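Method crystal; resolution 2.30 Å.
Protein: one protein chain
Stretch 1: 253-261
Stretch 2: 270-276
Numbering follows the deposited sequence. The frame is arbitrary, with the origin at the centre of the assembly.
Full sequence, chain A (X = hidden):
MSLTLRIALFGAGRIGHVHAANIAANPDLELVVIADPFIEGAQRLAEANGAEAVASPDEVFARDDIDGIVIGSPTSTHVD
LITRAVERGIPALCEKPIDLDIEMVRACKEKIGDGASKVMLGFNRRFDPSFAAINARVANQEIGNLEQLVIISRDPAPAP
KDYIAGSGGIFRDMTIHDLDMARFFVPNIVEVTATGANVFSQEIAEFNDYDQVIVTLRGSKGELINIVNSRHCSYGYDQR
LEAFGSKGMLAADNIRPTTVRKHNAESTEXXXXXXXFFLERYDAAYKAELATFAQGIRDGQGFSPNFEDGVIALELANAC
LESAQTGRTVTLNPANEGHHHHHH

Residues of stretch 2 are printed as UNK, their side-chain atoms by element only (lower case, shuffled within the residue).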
# COMPACT_ATOMS: atom_id res chain seq x y z
N ASP A 253 -7.95 5.67 3.80
CA ASP A 253 -7.68 5.68 2.38
C ASP A 253 -9.00 5.69 1.64
O ASP A 253 -10.07 5.59 2.25
CB ASP A 253 -6.93 4.40 1.95
CG ASP A 253 -5.52 4.32 2.50
OD1 ASP A 253 -4.76 5.31 2.40
OD2 ASP A 253 -5.16 3.23 3.03
N ASN A 254 -8.91 5.79 0.32
CA ASN A 254 -10.09 5.76 -0.53
C ASN A 254 -10.46 4.30 -0.74
O ASN A 254 -9.69 3.41 -0.41
CB ASN A 254 -9.79 6.43 -1.86
CG ASN A 254 -9.92 7.94 -1.79
OD1 ASN A 254 -10.96 8.45 -1.38
ND2 ASN A 254 -8.87 8.65 -2.19
N ILE A 255 -11.65 4.07 -1.28
CA ILE A 255 -12.12 2.71 -1.53
C ILE A 255 -12.27 2.43 -3.01
O ILE A 255 -12.74 3.27 -3.78
CB ILE A 255 -13.47 2.46 -0.81
CG1 ILE A 255 -13.31 2.69 0.70
CG2 ILE A 255 -13.95 1.03 -1.07
CD1 ILE A 255 -14.57 2.39 1.53
N ARG A 256 -11.89 1.22 -3.39
CA ARG A 256 -11.95 0.75 -4.77
C ARG A 256 -12.92 -0.42 -4.86
O ARG A 256 -13.21 -1.06 -3.85
CB ARG A 256 -10.55 0.33 -5.23
CG ARG A 256 -9.55 1.48 -5.28
CD ARG A 256 -8.11 1.02 -5.32
NE ARG A 256 -7.58 0.79 -3.97
CZ ARG A 256 -7.18 -0.38 -3.49
NH1 ARG A 256 -7.24 -1.47 -4.25
NH2 ARG A 256 -6.73 -0.47 -2.24
N PRO A 257 -13.43 -0.73 -6.07
CA PRO A 257 -14.37 -1.85 -6.22
C PRO A 257 -13.76 -3.25 -6.04
O PRO A 257 -14.48 -4.19 -5.73
CB PRO A 257 -14.96 -1.63 -7.62
CG PRO A 257 -13.83 -0.99 -8.37
CD PRO A 257 -13.25 -0.01 -7.35
N THR A 258 -12.45 -3.38 -6.24
CA THR A 258 -11.77 -4.66 -6.10
C THR A 258 -10.39 -4.41 -5.49
O THR A 258 -9.92 -3.27 -5.48
CB THR A 258 -11.53 -5.38 -7.46
OG1 THR A 258 -10.46 -4.74 -8.16
CG2 THR A 258 -12.78 -5.35 -8.33
N THR A 259 -9.75 -5.46 -4.99
CA THR A 259 -8.41 -5.33 -4.41
C THR A 259 -7.34 -5.66 -5.45
O THR A 259 -6.20 -5.94 -5.11
CB THR A 259 -8.21 -6.29 -3.22
OG1 THR A 259 -8.40 -7.64 -3.67
CG2 THR A 259 -9.19 -5.99 -2.09
N VAL A 260 -7.72 -5.62 -6.73
CA VAL A 260 -6.79 -5.95 -7.80
C VAL A 260 -5.70 -4.92 -8.08
O VAL A 260 -5.93 -3.72 -8.11
CB VAL A 260 -7.54 -6.21 -9.13
CG1 VAL A 260 -6.55 -6.62 -10.22
CG2 VAL A 260 -8.59 -7.28 -8.94
N ARG A 261 -4.48 -5.43 -8.29
CA ARG A 261 -3.34 -4.58 -8.61
C ARG A 261 -2.59 -5.18 -9.79
O ARG A 261 -2.36 -6.39 -9.84
CB ARG A 261 -2.40 -4.47 -7.41
CG ARG A 261 -2.93 -3.56 -6.32
CD ARG A 261 -2.05 -3.62 -5.09
NE ARG A 261 -2.58 -2.78 -4.02
CZ ARG A 261 -2.47 -1.46 -3.99
NH1 ARG A 261 -1.85 -0.83 -4.98
NH2 ARG A 261 -2.99 -0.78 -2.98
N UNK A 270 -0.66 -0.93 -9.68
CA UNK A 270 -1.80 -0.28 -10.34
C UNK A 270 -3.12 -0.80 -9.78
O UNK A 270 -3.45 -1.97 -9.95
c UNK A 270 -0.50 0.04 -12.51
c UNK A 270 -1.75 -0.51 -11.84
n UNK A 270 0.28 -0.76 -14.66
c UNK A 270 -0.61 -0.01 -14.02
o UNK A 270 -1.50 0.60 -14.61
N UNK A 271 -3.87 0.07 -9.12
CA UNK A 271 -5.16 -0.32 -8.55
C UNK A 271 -6.28 0.31 -9.36
O UNK A 271 -6.03 1.17 -10.20
c UNK A 271 -5.23 0.12 -7.09
N UNK A 272 -7.52 -0.13 -9.12
CA UNK A 272 -8.65 0.43 -9.85
C UNK A 272 -8.85 1.90 -9.48
O UNK A 272 -8.39 2.36 -8.43
c UNK A 272 -9.95 -1.76 -9.52
c UNK A 272 -9.99 -0.25 -9.50
o UNK A 272 -9.30 -2.36 -10.41
o UNK A 272 -10.60 -2.36 -8.64
N UNK A 273 -9.52 2.65 -10.36
CA UNK A 273 -9.78 4.05 -10.05
C UNK A 273 -10.71 3.88 -8.84
O UNK A 273 -11.36 2.83 -8.71
c UNK A 273 -9.87 2.35 -11.76
c UNK A 273 -9.94 3.73 -12.39
c UNK A 273 -10.54 4.55 -11.28
N UNK A 274 -10.77 4.85 -7.95
CA UNK A 274 -11.63 4.69 -6.79
C UNK A 274 -13.10 4.92 -7.14
O UNK A 274 -13.39 5.39 -8.23
c UNK A 274 -11.20 5.64 -5.68
c UNK A 274 -11.45 7.10 -6.10
c UNK A 274 -9.72 5.41 -5.38
c UNK A 274 -11.12 8.13 -5.00
N UNK A 275 -14.01 4.58 -6.24
CA UNK A 275 -15.43 4.78 -6.52
C UNK A 275 -15.71 6.19 -7.04
O UNK A 275 -15.18 7.18 -6.52
c UNK A 275 -17.02 2.25 -6.12
c UNK A 275 -16.34 2.45 -3.83
c UNK A 275 -16.55 3.04 -5.08
c UNK A 275 -16.60 1.10 -3.63
c UNK A 275 -17.07 0.32 -4.68
c UNK A 275 -16.28 4.49 -5.29
c UNK A 275 -17.28 0.90 -5.93
N UNK A 276 -16.54 6.26 -8.07
CA UNK A 276 -16.87 7.52 -8.72
C UNK A 276 -18.16 8.17 -8.23
O UNK A 276 -18.33 9.38 -8.36
o UNK A 276 -16.08 9.24 -11.27
n UNK A 276 -18.32 9.00 -11.33
c UNK A 276 -17.09 8.59 -11.00
c UNK A 276 -16.99 7.30 -10.23
O HOH W 1 -7.78 -2.22 -6.98
O HOH W 2 -10.15 -4.72 -10.92
O HOH W 3 -6.75 -2.74 -10.90

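Position 270 carries three carbons in a row, the third bearing one oxygen and one nitrogen, an unbranched amide. Its end leads away from stretch 1, so the backbone does the touching: its O lies 2.9 Å from R261 CA in a CA-H...O contact. Three carbons before the heteroatoms make it glutamine, Q270.

Position 271 has a single side-chain carbon, CB, which sits 3.5 Å from R256 CD and lies over one face of the R261 guanidinium, 4.1 Å from R261 NH1. Its CA makes a second CA-H...O contact, 3.5 Å to V260 O. One carbon means alanine, A271, a small residue touched by two arginines.

At position 272 there are two carbons, the second carrying two oxygens: a short carboxylate, hydrogen-bonded to T258, whose CA-to-CB bond points toward stretch 1. That is aspartate, D272. Its OD2 takes a very short hydrogen bond from T258 OG1, 2.4 Å, and a weak one from T258 N, 3.2 Å. T258 OG1 in turn accepts from V260 N at 3.2 Å, so the threonine hydroxyl links its own loop to the carboxylate.

Position 273 shows three carbons closing a ring onto the backbone N, and its backbone O is 3.7 Å from P257 CD. The closed ring defines proline, P273. Its CA-to-CB bond points away from stretch 1.

Position 274 has four carbons, forked at the first, with one arm two carbons long; its CB is 3.4 Å from I255 O. The fork at CB gives isoleucine, I274. Its longer arm ends with CD1 3.4 Å from N254 CG, while CG2 is 3.9 Å from R256 CG.

Position 275 bears one carbon and then a ring of six carbons with no heteroatom. Its backbone N donates a nearly straight hydrogen bond to I255 O, 3.1 Å, and its ring packs against I255 and P257. This is phenylalanine, F275. P257 N lies over one face of the ring; CE2 meets I255 CG2 at 3.7 Å and CE1 meets P257 CB at 3.8 Å.

Position 276 has two carbons, the second with one oxygen and one nitrogen, out of reach of stretch 1: asparagine, N276.

The contact works with little regular pairing. The backbone bond from F275 to I255 fixes one part, where F275 and I274 supply apolar cover, and the D272 carboxylate binds the T258 turn in another. Water completes the polar layer: water 1 accepts from D272 N and R256 NH1 and donates to T258 O and V260 O, while water 2 bridges T258 OG1 and D272 OD1, and water 3 joins that same OD1 to V260 O.

Stretch 2 (270-276) QADPIFN
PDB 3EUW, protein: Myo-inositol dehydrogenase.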